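Local structure of SCARECROW-LIKE protein 7 (Oryza sativa Japonica Group, 5HYZ) at residues Ala33-Asp38 with Leu43-Ala48; Leu51-Ala56 with Arg291-Val296. The protein probably acts as a transcription factor of the GRAS family in plant development and abiotic stress resistance, and binds DNA in vitro through its GRAS domain. All coordinates share one frame; numbering follows the deposited sequence.

In the fold
Both contacts use helix 39-57, and their centres are about 14 Å apart, lying about 23 and 21 Å from the centre of the chain. Contact 1 packs the loop that leads into this helix back onto its first turns; contact 2 joins its later turns to the end of helix 278-296, far along the sequence. Neither is fully core. Contact 1 rests on alanine and aromatic packing with two waters at its polar side, whereas contact 2 is made by long arginine chains against an amide and a carbonyl. The two touch through buried residues: F47 CE1 of contact 1 lies 3.5 Å from I292 CD1 of contact 2.

Contact 1. Residues Ala33-Asp38 with Leu43-Ala48; sequences ATDAGD and LAFYFA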
# COMPACT_ATOMS: atom_id res chain seq x y z
N ALA A 33 -28.90 -13.99 -14.05
CA ALA A 33 -27.60 -13.99 -13.37
C ALA A 33 -26.46 -14.34 -14.36
O ALA A 33 -26.69 -15.00 -15.35
CB ALA A 33 -27.62 -15.00 -12.20
N THR A 34 -25.24 -13.89 -14.07
CA THR A 34 -24.04 -14.16 -14.88
C THR A 34 -22.81 -14.02 -14.04
O THR A 34 -22.64 -12.95 -13.47
CB THR A 34 -23.78 -13.14 -16.02
OG1 THR A 34 -24.98 -12.75 -16.69
CG2 THR A 34 -22.73 -13.66 -16.94
N ASP A 35 -21.91 -14.99 -14.03
CA ASP A 35 -20.65 -14.80 -13.33
C ASP A 35 -19.68 -13.86 -14.07
O ASP A 35 -18.54 -13.65 -13.61
CB ASP A 35 -19.99 -16.14 -13.04
CG ASP A 35 -19.52 -16.88 -14.29
OD1 ASP A 35 -19.72 -16.38 -15.41
OD2 ASP A 35 -18.94 -17.96 -14.13
N ALA A 36 -20.10 -13.29 -15.20
CA ALA A 36 -19.22 -12.37 -15.93
C ALA A 36 -19.79 -10.97 -16.07
O ALA A 36 -19.19 -10.12 -16.71
CB ALA A 36 -18.87 -12.94 -17.33
N GLY A 37 -20.95 -10.72 -15.47
CA GLY A 37 -21.65 -9.46 -15.63
C GLY A 37 -21.33 -8.42 -14.55
O GLY A 37 -20.21 -8.38 -14.07
N ASP A 38 -22.30 -7.61 -14.16
CA ASP A 38 -22.04 -6.58 -13.16
C ASP A 38 -22.13 -7.23 -11.77
O ASP A 38 -22.53 -8.39 -11.66
CB ASP A 38 -22.99 -5.38 -13.36
CG ASP A 38 -24.41 -5.65 -12.95
OD1 ASP A 38 -24.69 -6.66 -12.27
OD2 ASP A 38 -25.28 -4.84 -13.32
N LEU A 43 -23.33 -11.73 -8.13
CA LEU A 43 -23.85 -12.08 -6.82
C LEU A 43 -25.06 -13.04 -6.93
O LEU A 43 -25.11 -14.08 -6.27
CB LEU A 43 -24.23 -10.77 -6.07
CG LEU A 43 -24.74 -10.96 -4.64
CD1 LEU A 43 -23.58 -11.24 -3.71
CD2 LEU A 43 -25.46 -9.72 -4.19
N ALA A 44 -26.02 -12.69 -7.76
CA ALA A 44 -27.16 -13.57 -7.98
C ALA A 44 -26.74 -14.92 -8.54
O ALA A 44 -27.32 -15.95 -8.20
CB ALA A 44 -28.17 -12.90 -8.92
N PHE A 45 -25.72 -14.93 -9.39
CA PHE A 45 -25.23 -16.22 -9.88
C PHE A 45 -24.84 -17.18 -8.75
O PHE A 45 -25.31 -18.33 -8.70
CB PHE A 45 -24.05 -16.00 -10.85
CG PHE A 45 -23.41 -17.28 -11.32
CD1 PHE A 45 -23.86 -17.91 -12.48
CD2 PHE A 45 -22.37 -17.85 -10.62
CE1 PHE A 45 -23.28 -19.10 -12.92
CE2 PHE A 45 -21.76 -19.06 -11.04
CZ PHE A 45 -22.23 -19.68 -12.21
N TYR A 46 -24.00 -16.70 -7.82
CA TYR A 46 -23.54 -17.62 -6.78
C TYR A 46 -24.65 -17.93 -5.78
O TYR A 46 -24.75 -19.06 -5.28
CB TYR A 46 -22.31 -17.04 -6.07
CG TYR A 46 -21.17 -16.95 -7.05
CD1 TYR A 46 -20.50 -18.11 -7.46
CD2 TYR A 46 -20.79 -15.72 -7.60
CE1 TYR A 46 -19.46 -18.04 -8.39
CE2 TYR A 46 -19.77 -15.66 -8.52
CZ TYR A 46 -19.13 -16.82 -8.92
OH TYR A 46 -18.12 -16.73 -9.85
N PHE A 47 -25.48 -16.93 -5.46
CA PHE A 47 -26.59 -17.22 -4.54
C PHE A 47 -27.66 -18.13 -5.12
O PHE A 47 -28.20 -18.96 -4.43
CB PHE A 47 -27.23 -15.91 -4.07
CG PHE A 47 -26.58 -15.36 -2.84
CD1 PHE A 47 -25.36 -14.69 -2.92
CD2 PHE A 47 -27.18 -15.52 -1.61
CE1 PHE A 47 -24.76 -14.16 -1.76
CE2 PHE A 47 -26.56 -15.05 -0.44
CZ PHE A 47 -25.35 -14.35 -0.53
N ALA A 48 -27.97 -17.97 -6.39
CA ALA A 48 -28.98 -18.82 -7.02
C ALA A 48 -28.48 -20.22 -7.13
O ALA A 48 -29.23 -21.17 -7.01
CB ALA A 48 -29.34 -18.27 -8.40
O HOH W 1 -17.80 -14.39 -10.92
O HOH W 2 -18.05 -18.88 -11.70
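A33, the first residue past helix 23-32, presses its methyl onto the backbone of helix 39-57: CB sits 3.4 Å from F45 N and 3.9 Å from A44 CB. T34's CB points away from the helix, and its carbonyl carbon lies 4.0 Å from F45 CB.

D35 carries the rest. Its CB rides over one face of the F45 ring in a CH-pi contact, 3.9 Å from the ring centroid and 14° off the normal. The phenylalanine reaches this place because its CG is anti to the backbone N (chi1 175°), which runs the ring alongside D35, with ring and carboxylate planes 37° apart. Two waters join D35 to Y46. One donates to D35 O and accepts from Y46 OH at 2.6 Å; the other donates to both D35 OD2 and Y46 OH, the latter at 2.8 Å. The type I turn T34-G37 then leads to D38, the N-cap of helix 39-57.

The tyrosine hydroxyl thus gives one hydrogen bond and takes another, so D35's backbone carbonyl and carboxylate are each linked to it by water, while D35 CB and A33 make the direct, apolar packing.

Contact 2. Residues Leu51-Ala56 with Arg291-Val296; sequences LSRRLA and RIQRAV
This is a partly buried helix-helix contact in which two arginine chains, R53 and R54 of helix 39-57, meet the amide of Q293 and the last backbone carbonyl of helix 278-296, that of V296. It lies toward the C-terminal ends of the two helices, and segment 51-56 belongs to the predicted leucine repeat I.

R53 meets Q293 with its aliphatic part. The carbonyl oxygen Q293 OE1 lies 3.1 Å from R53 CD, a close approach to a carbon probably polarised by the guanidinium next to it. The glutamine gets there by a bend at chi2 (-79°), and the two side chains cross at about a right angle, with guanidinium and amide planes 90° apart. Their nitrogens make no bond: R53 NH1 and Q293 NE2, both donors, stand 3.4 Å apart. Both turn to D49 OD2, one turn back along the helix, R53 NH1 in a salt bridge and Q293 NE2 in a weak hydrogen bond, which is consistent with their closeness.

R54 passes V296. With CG anti to the backbone N (chi1 -172°) and an extended chain, it brings CD 3.5 Å from V296 O. That carbonyl is buried here without a hydrogen-bonding partner, so the arginine's CH groups and nearby positive charge probably offer it weak electrostatic relief. R54 NH1 forms a salt bridge with E300 and a hydrogen bond to G297 O, and the guanidinium makes a cation-pi contact with F251.

V296, packed on A50 and F255, is the buried side. The arrangement is that of a helix bundle: in the Rossmann-fold-plus-helix-bundle architecture of this GRAS domain, helix 39-57 packs beside helix 278-296, its arginine chains lying against it while their charged ends pair with D49 and with the segment just after that helix.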
# COMPACT_ATOMS: atom_id res chain seq x y z
N LEU A 51 -28.87 -21.66 -3.65
CA LEU A 51 -30.28 -21.94 -3.36
C LEU A 51 -30.73 -23.23 -4.10
O LEU A 51 -31.41 -24.11 -3.54
CB LEU A 51 -31.13 -20.77 -3.75
CG LEU A 51 -32.62 -20.91 -3.48
CD1 LEU A 51 -32.88 -21.35 -2.02
CD2 LEU A 51 -33.34 -19.64 -3.81
N SER A 52 -30.30 -23.36 -5.36
CA SER A 52 -30.59 -24.62 -6.09
C SER A 52 -30.07 -25.82 -5.38
O SER A 52 -30.79 -26.79 -5.23
CB SER A 52 -29.97 -24.64 -7.49
OG SER A 52 -30.44 -23.57 -8.26
N ARG A 53 -28.81 -25.79 -4.98
CA ARG A 53 -28.25 -26.93 -4.26
C ARG A 53 -29.00 -27.25 -2.97
O ARG A 53 -29.24 -28.41 -2.64
CB ARG A 53 -26.78 -26.70 -3.93
CG ARG A 53 -25.84 -26.85 -5.10
CD ARG A 53 -24.41 -26.67 -4.62
NE ARG A 53 -23.46 -27.43 -5.43
CZ ARG A 53 -22.74 -26.92 -6.43
NH1 ARG A 53 -22.87 -25.64 -6.75
NH2 ARG A 53 -21.91 -27.69 -7.12
N ARG A 54 -29.36 -26.21 -2.22
CA ARG A 54 -30.18 -26.41 -1.02
C ARG A 54 -31.49 -27.16 -1.35
O ARG A 54 -31.86 -28.10 -0.67
CB ARG A 54 -30.53 -25.04 -0.38
CG ARG A 54 -31.23 -25.18 0.99
CD ARG A 54 -31.55 -23.81 1.53
NE ARG A 54 -32.31 -23.87 2.78
CZ ARG A 54 -31.82 -24.06 3.99
NH1 ARG A 54 -30.52 -24.24 4.21
NH2 ARG A 54 -32.65 -24.05 5.04
N LEU A 55 -32.17 -26.72 -2.40
CA LEU A 55 -33.44 -27.33 -2.79
C LEU A 55 -33.24 -28.75 -3.29
O LEU A 55 -34.06 -29.61 -3.03
CB LEU A 55 -34.12 -26.48 -3.84
CG LEU A 55 -34.59 -25.18 -3.22
CD1 LEU A 55 -35.31 -24.29 -4.20
CD2 LEU A 55 -35.46 -25.50 -2.02
N ALA A 56 -32.12 -29.00 -3.97
CA ALA A 56 -31.89 -30.32 -4.53
C ALA A 56 -31.59 -31.33 -3.43
O ALA A 56 -31.98 -32.50 -3.51
CB ALA A 56 -30.75 -30.28 -5.52
N ARG A 291 -18.08 -19.71 0.35
CA ARG A 291 -18.64 -19.25 1.63
C ARG A 291 -20.15 -19.11 1.55
O ARG A 291 -20.89 -19.46 2.50
CB ARG A 291 -18.01 -17.91 2.03
CG ARG A 291 -16.54 -18.13 2.46
CD ARG A 291 -15.78 -16.80 2.57
NE ARG A 291 -14.37 -17.08 2.90
CZ ARG A 291 -13.47 -16.14 3.18
NH1 ARG A 291 -13.81 -14.86 3.17
NH2 ARG A 291 -12.22 -16.51 3.46
N ILE A 292 -20.61 -18.61 0.42
CA ILE A 292 -22.05 -18.48 0.17
C ILE A 292 -22.70 -19.87 0.21
O ILE A 292 -23.74 -20.06 0.84
CB ILE A 292 -22.27 -17.75 -1.18
CG1 ILE A 292 -21.89 -16.26 -1.04
CG2 ILE A 292 -23.75 -17.80 -1.64
CD1 ILE A 292 -21.63 -15.59 -2.41
N GLN A 293 -22.09 -20.86 -0.46
CA GLN A 293 -22.58 -22.23 -0.38
C GLN A 293 -22.72 -22.71 1.06
O GLN A 293 -23.69 -23.39 1.44
CB GLN A 293 -21.65 -23.19 -1.16
CG GLN A 293 -21.66 -22.96 -2.65
CD GLN A 293 -22.87 -23.58 -3.31
OE1 GLN A 293 -23.52 -24.45 -2.71
NE2 GLN A 293 -23.21 -23.13 -4.52
N ARG A 294 -21.74 -22.37 1.89
CA ARG A 294 -21.78 -22.85 3.25
C ARG A 294 -22.90 -22.17 4.05
O ARG A 294 -23.53 -22.80 4.88
CB ARG A 294 -20.42 -22.67 3.92
CG ARG A 294 -19.36 -23.39 3.13
CD ARG A 294 -18.12 -23.70 3.88
NE ARG A 294 -17.16 -24.33 2.98
CZ ARG A 294 -16.20 -23.70 2.32
NH1 ARG A 294 -16.03 -22.38 2.47
NH2 ARG A 294 -15.40 -24.38 1.51
N ALA A 295 -23.16 -20.91 3.76
CA ALA A 295 -24.09 -20.15 4.59
C ALA A 295 -25.55 -20.39 4.21
O ALA A 295 -26.43 -20.30 5.08
CB ALA A 295 -23.79 -18.68 4.50
N VAL A 296 -25.78 -20.66 2.92
CA VAL A 296 -27.11 -20.60 2.35
C VAL A 296 -27.45 -21.87 1.56
O VAL A 296 -28.54 -22.03 1.00
CB VAL A 296 -27.16 -19.26 1.55
CG1 VAL A 296 -27.62 -19.39 0.12
CG2 VAL A 296 -27.85 -18.21 2.36